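Local structure of 16S rRNA (guanine(1405)-N(7))-methyltransferase (Klebsiella pneumoniae, 6PI9) at residues M2-L14 with V27-P41. The protein probably methylates the N7 position of guanine 1405 in 16S rRNA, using S-adenosyl-L-methionine as methyl donor, and so confers resistance to various aminoglycosides. Residues are numbered along the deposited sequence; the frame is centred on the assembly and turned at random.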
loop_
_atom_site.group_PDB
_atom_site.type_symbol
_atom_site.label_atom_id
_atom_site.label_comp_id
_atom_site.label_asym_id
_atom_site.label_seq_id
_atom_site.Cartn_x
_atom_site.Cartn_y
_atom_site.Cartn_z
ATOM N N MET A 2 31.165 13.041 -2.087
ATOM C CA MET A 2 30.222 12.332 -1.228
ATOM C C MET A 2 30.949 11.661 -0.061
ATOM O O MET A 2 32.067 11.157 -0.214
ATOM C CB MET A 2 29.438 11.287 -2.034
ATOM C CG MET A 2 28.393 10.514 -1.212
ATOM S SD MET A 2 26.861 10.173 -2.106
ATOM C CE MET A 2 25.796 9.544 -0.822
ATOM N N ASP A 3 30.305 11.655 1.105
ATOM C CA ASP A 3 30.834 10.951 2.268
ATOM C C ASP A 3 30.856 9.442 2.016
ATOM O O ASP A 3 29.963 8.895 1.368
ATOM C CB ASP A 3 29.987 11.286 3.497
ATOM C CG ASP A 3 30.674 10.945 4.790
ATOM O OD1 ASP A 3 31.788 10.389 4.736
ATOM O OD2 ASP A 3 30.105 11.246 5.866
ATOM N N GLU A 4 31.893 8.767 2.536
ATOM C CA GLU A 4 32.103 7.346 2.240
ATOM C C GLU A 4 31.050 6.475 2.915
ATOM O O GLU A 4 30.542 5.513 2.315
ATOM C CB GLU A 4 33.507 6.929 2.692
ATOM C CG GLU A 4 34.571 7.635 1.893
ATOM C CD GLU A 4 35.184 8.799 2.666
ATOM O OE1 GLU A 4 36.424 8.801 2.885
ATOM O OE2 GLU A 4 34.407 9.707 3.068
ATOM N N ARG A 5 30.724 6.788 4.166
ATOM C CA ARG A 5 29.652 6.077 4.854
ATOM C C ARG A 5 28.294 6.366 4.234
ATOM O O ARG A 5 27.429 5.489 4.246
ATOM C CB ARG A 5 29.624 6.433 6.332
ATOM C CG ARG A 5 30.991 6.335 7.010
ATOM C CD ARG A 5 30.982 7.108 8.331
ATOM N NE ARG A 5 30.010 6.568 9.286
ATOM C CZ ARG A 5 28.948 7.231 9.757
ATOM N NH1 ARG A 5 28.674 8.476 9.346
ATOM N NH2 ARG A 5 28.133 6.643 10.626
ATOM N N ALA A 6 28.077 7.566 3.697
ATOM C CA ALA A 6 26.863 7.775 2.906
ATOM C C ALA A 6 26.855 6.889 1.666
ATOM O O ALA A 6 25.804 6.372 1.252
ATOM C CB ALA A 6 26.747 9.235 2.482
ATOM N N GLN A 7 28.022 6.720 1.018
ATOM C CA GLN A 7 28.010 5.927 -0.212
ATOM C C GLN A 7 27.784 4.456 0.105
ATOM O O GLN A 7 27.118 3.752 -0.657
ATOM C CB GLN A 7 29.323 6.110 -0.995
ATOM C CG GLN A 7 29.333 5.405 -2.347
ATOM C CD GLN A 7 28.352 5.972 -3.367
ATOM O OE1 GLN A 7 28.367 7.169 -3.671
ATOM N NE2 GLN A 7 27.525 5.094 -3.949
ATOM N N ALA A 8 28.297 3.988 1.244
ATOM C CA ALA A 8 28.055 2.608 1.651
ATOM C C ALA A 8 26.571 2.363 1.869
ATOM O O ALA A 8 26.036 1.312 1.483
ATOM C CB ALA A 8 28.831 2.294 2.926
ATOM N N ALA A 9 25.880 3.333 2.473
ATOM C CA ALA A 9 24.440 3.176 2.645
ATOM C C ALA A 9 23.723 3.186 1.290
ATOM O O ALA A 9 22.842 2.351 1.043
ATOM C CB ALA A 9 23.897 4.286 3.545
ATOM N N LEU A 10 24.074 4.126 0.414
ATOM C CA LEU A 10 23.510 4.108 -0.940
ATOM C C LEU A 10 23.816 2.785 -1.633
ATOM O O LEU A 10 22.949 2.200 -2.289
ATOM C CB LEU A 10 24.064 5.286 -1.742
ATOM C CG LEU A 10 23.607 5.395 -3.197
ATOM C CD1 LEU A 10 22.088 5.302 -3.245
ATOM C CD2 LEU A 10 24.085 6.681 -3.806
ATOM N N ASP A 11 25.050 2.293 -1.496
ATOM C CA ASP A 11 25.405 1.005 -2.110
ATOM C C ASP A 11 24.522 -0.131 -1.597
ATOM O O ASP A 11 24.149 -1.031 -2.362
ATOM C CB ASP A 11 26.877 0.684 -1.846
ATOM C CG ASP A 11 27.810 1.559 -2.623
ATOM O OD1 ASP A 11 27.348 2.179 -3.621
ATOM O OD2 ASP A 11 29.013 1.610 -2.274
ATOM N N ALA A 12 24.184 -0.123 -0.300
ATOM C CA ALA A 12 23.285 -1.144 0.225
ATOM C C ALA A 12 21.905 -1.040 -0.386
ATOM O O ALA A 12 21.218 -2.058 -0.524
ATOM C CB ALA A 12 23.143 -1.044 1.757
ATOM N N LEU A 13 21.513 0.128 -0.744
ATOM C CA LEU A 13 20.272 0.269 -1.363
ATOM C C LEU A 13 20.374 -0.215 -2.804
ATOM O O LEU A 13 19.621 -1.002 -3.237
ATOM C CB LEU A 13 19.964 1.721 -1.312
ATOM C CG LEU A 13 18.630 2.274 -0.975
ATOM C CD1 LEU A 13 17.872 1.560 0.079
ATOM C CD2 LEU A 13 18.743 3.722 -0.698
ATOM N N LEU A 14 21.382 0.224 -3.512
ATOM C CA LEU A 14 21.494 -0.105 -4.934
ATOM C C LEU A 14 21.716 -1.600 -5.172
ATOM O O LEU A 14 21.396 -2.098 -6.268
ATOM C CB LEU A 14 22.641 0.675 -5.576
ATOM C CG LEU A 14 22.373 2.179 -5.734
ATOM C CD1 LEU A 14 23.657 2.955 -6.067
ATOM C CD2 LEU A 14 21.257 2.372 -6.858
ATOM N N VAL A 27 16.489 5.477 -7.474
ATOM C CA VAL A 27 16.981 5.089 -6.149
ATOM C C VAL A 27 17.906 6.176 -5.619
ATOM O O VAL A 27 17.777 6.640 -4.490
ATOM C CB VAL A 27 17.740 3.738 -6.231
ATOM C CG1 VAL A 27 18.326 3.368 -4.821
ATOM C CG2 VAL A 27 16.794 2.631 -6.734
ATOM N N ARG A 28 18.892 6.565 -6.423
ATOM C CA ARG A 28 19.852 7.578 -6.000
ATOM C C ARG A 28 19.167 8.922 -5.676
ATOM O O ARG A 28 19.473 9.564 -4.658
ATOM C CB ARG A 28 20.896 7.705 -7.119
ATOM C CG ARG A 28 22.110 8.447 -6.770
ATOM C CD ARG A 28 23.136 8.378 -7.977
ATOM N NE ARG A 28 23.756 7.062 -8.187
ATOM C CZ ARG A 28 23.463 6.254 -9.208
ATOM N NH1 ARG A 28 22.543 6.612 -10.128
ATOM N NH2 ARG A 28 24.107 5.090 -9.329
ATOM N N ARG A 29 18.247 9.374 -6.540
ATOM C CA ARG A 29 17.536 10.634 -6.277
ATOM C C ARG A 29 16.795 10.593 -4.940
ATOM O O ARG A 29 16.896 11.530 -4.118
ATOM C CB ARG A 29 16.541 10.937 -7.424
ATOM C CG ARG A 29 15.728 12.198 -7.190
ATOM C CD ARG A 29 14.621 12.461 -8.258
ATOM N NE ARG A 29 13.717 11.327 -8.499
ATOM C CZ ARG A 29 12.700 10.971 -7.702
ATOM N NH1 ARG A 29 12.430 11.684 -6.604
ATOM N NH2 ARG A 29 11.928 9.930 -8.027
ATOM N N VAL A 30 16.061 9.506 -4.685
ATOM C CA VAL A 30 15.314 9.403 -3.420
ATOM C C VAL A 30 16.276 9.427 -2.248
ATOM O O VAL A 30 16.066 10.116 -1.227
ATOM C CB VAL A 30 14.463 8.118 -3.444
ATOM C CG1 VAL A 30 13.939 7.716 -2.058
ATOM C CG2 VAL A 30 13.280 8.323 -4.401
ATOM N N PHE A 31 17.364 8.675 -2.365
ATOM C CA PHE A 31 18.276 8.644 -1.225
ATOM C C PHE A 31 18.911 10.018 -0.993
ATOM O O PHE A 31 19.088 10.448 0.163
ATOM C CB PHE A 31 19.322 7.548 -1.467
ATOM C CG PHE A 31 20.382 7.458 -0.376
ATOM C CD1 PHE A 31 20.134 6.780 0.826
ATOM C CD2 PHE A 31 21.589 8.095 -0.544
ATOM C CE1 PHE A 31 21.103 6.713 1.812
ATOM C CE2 PHE A 31 22.558 8.051 0.445
ATOM C CZ PHE A 31 22.327 7.345 1.606
ATOM N N MET A 32 19.329 10.699 -2.060
ATOM C CA MET A 32 19.977 11.999 -1.859
ATOM C C MET A 32 19.005 13.066 -1.331
ATOM O O MET A 32 19.428 14.003 -0.631
ATOM C CB MET A 32 20.612 12.478 -3.175
ATOM C CG MET A 32 21.759 11.617 -3.648
ATOM S SD MET A 32 23.063 11.322 -2.445
ATOM C CE MET A 32 23.756 12.974 -2.271
ATOM N N GLU A 33 17.715 12.962 -1.662
ATOM C CA GLU A 33 16.738 13.866 -1.065
ATOM C C GLU A 33 16.616 13.631 0.440
ATOM O O GLU A 33 16.411 14.581 1.217
ATOM C CB GLU A 33 15.376 13.678 -1.739
ATOM C CG GLU A 33 15.334 14.206 -3.140
ATOM C CD GLU A 33 14.012 13.908 -3.856
ATOM O OE1 GLU A 33 13.107 13.356 -3.191
ATOM O OE2 GLU A 33 13.901 14.204 -5.079
ATOM N N LEU A 34 16.796 12.389 0.886
ATOM C CA LEU A 34 16.605 12.074 2.308
ATOM C C LEU A 34 17.880 12.208 3.113
ATOM O O LEU A 34 17.833 12.492 4.340
ATOM C CB LEU A 34 16.059 10.647 2.455
ATOM C CG LEU A 34 14.638 10.526 1.864
ATOM C CD1 LEU A 34 14.248 9.058 1.665
ATOM C CD2 LEU A 34 13.637 11.226 2.772
ATOM N N LEU A 35 19.012 12.031 2.440
ATOM C CA LEU A 35 20.298 12.055 3.125
ATOM C C LEU A 35 20.509 13.281 3.977
ATOM O O LEU A 35 21.177 13.150 4.998
ATOM C CB LEU A 35 21.465 11.925 2.135
ATOM C CG LEU A 35 22.846 11.957 2.815
ATOM C CD1 LEU A 35 23.056 10.778 3.728
ATOM C CD2 LEU A 35 23.877 11.957 1.759
ATOM N N PRO A 36 20.058 14.483 3.657
ATOM C CA PRO A 36 20.294 15.591 4.610
ATOM C C PRO A 36 19.342 15.640 5.783
ATOM O O PRO A 36 19.607 16.415 6.722
ATOM C CB PRO A 36 20.161 16.853 3.744
ATOM C CG PRO A 36 19.459 16.395 2.499
ATOM C CD PRO A 36 19.796 14.972 2.291
ATOM N N ARG A 37 18.337 14.775 5.841
ATOM C CA ARG A 37 17.449 14.770 7.003
ATOM C C ARG A 37 17.814 13.785 8.148
ATOM O O ARG A 37 17.123 13.793 9.155
ATOM C CB ARG A 37 16.029 14.471 6.538
ATOM C CG ARG A 37 15.748 15.387 5.359
ATOM C CD ARG A 37 14.352 15.167 4.777
ATOM N NE ARG A 37 14.095 15.769 3.454
ATOM C CZ ARG A 37 13.004 15.455 2.740
ATOM N NH1 ARG A 37 12.150 14.549 3.247
ATOM N NH2 ARG A 37 12.754 16.015 1.539
ATOM N N TYR A 38 18.842 12.902 8.105
ATOM C CA TYR A 38 19.127 11.914 9.187
ATOM C C TYR A 38 20.598 12.185 9.540
ATOM O O TYR A 38 21.408 12.398 8.635
ATOM C CB TYR A 38 18.796 10.487 8.722
ATOM C CG TYR A 38 17.346 10.289 8.483
ATOM C CD1 TYR A 38 16.469 9.967 9.510
ATOM C CD2 TYR A 38 16.845 10.496 7.214
ATOM C CE1 TYR A 38 15.132 9.849 9.221
ATOM C CE2 TYR A 38 15.514 10.396 6.936
ATOM C CZ TYR A 38 14.687 10.078 7.974
ATOM O OH TYR A 38 13.376 9.981 7.673
ATOM N N ARG A 39 21.020 12.048 10.769
ATOM C CA ARG A 39 22.450 12.039 11.041
ATOM C C ARG A 39 23.105 10.738 10.580
ATOM O O ARG A 39 24.174 10.776 10.090
ATOM C CB ARG A 39 22.749 12.247 12.531
ATOM C CG ARG A 39 24.075 12.966 12.687
ATOM C CD ARG A 39 24.740 12.786 14.000
ATOM N NE ARG A 39 26.195 12.982 13.976
ATOM C CZ ARG A 39 26.855 13.998 13.444
ATOM N NH1 ARG A 39 26.240 14.983 12.840
ATOM N NH2 ARG A 39 28.162 14.029 13.517
ATOM N N LYS A 40 22.444 9.613 10.701
ATOM C CA LYS A 40 23.060 8.340 10.389
ATOM C C LYS A 40 22.691 7.975 8.958
ATOM O O LYS A 40 21.502 7.863 8.664
ATOM C CB LYS A 40 22.537 7.277 11.324
ATOM C CG LYS A 40 23.187 7.275 12.727
ATOM C CD LYS A 40 22.413 6.318 13.624
ATOM C CE LYS A 40 23.118 4.948 13.615
ATOM N NZ LYS A 40 24.405 4.820 14.395
ATOM N N PRO A 41 23.646 7.776 8.047
ATOM C CA PRO A 41 23.223 7.427 6.685
ATOM C C PRO A 41 22.432 6.121 6.635
ATOM O O PRO A 41 21.616 5.938 5.727
ATOM C CB PRO A 41 24.551 7.352 5.924
ATOM C CG PRO A 41 25.629 7.111 6.972
ATOM C CD PRO A 41 25.118 7.901 8.169
#
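Phe31 enters helix 4-14 as a knob into a hole formed by Ala6, Ala9, Leu10 and Leu13. Its CG lies anti to the backbone N (chi1 177°), which carries the ring out across the gap between the helices. Followed outward, CB already rests 3.9 Å from Leu13 CD2, and CG touches both that methyl and Leu10 CD1. The two sides of the ring then part company: CD1 packs at 3.7 Å on Leu13 CD2, whereas CD2 meets CB and CD1 of Leu10. Farther out, CE1 approaches Ala9 CB, and CE2 has Met2 CE at the ring edge, 3.8 Å away. At the tip, CZ reaches the helix backbone, 3.6 Å from Ala6 O. Leu10 CB lies over one face of the Phe31 ring in a CH-pi contact, 26° off the ring normal. Alanines suit the floor of this hole because their short side chains let a large aromatic come close to the main chain, while the branched leucines offer methyl and methylene groups to its root and one face.

Toward the chain start, the poorly ordered Met2 meets Met32 tip to tip, CE lying 3.6 Å from Met32 SD. At the other end, Val27 CG1 fits between Leu13 CG and Leu14 CD2. Pro41, a compact ring suited to the first turn of helix 41-57, lays CB 3.8 Å from Ala6 CA, and its CG sits over one face of the Arg5 guanidinium, near the rim, the two side chains crossing at a slant.

No hydrogen bond links the segments; apolar packing dominates. Helix 41-57 also touches Leu13 and Val30, completing an N-terminal helical bundle in which helices 4-14 and 27-34 run roughly antiparallel at 142°, beside the Rossmann-like methyltransferase domain that holds S-adenosyl-L-homocysteine.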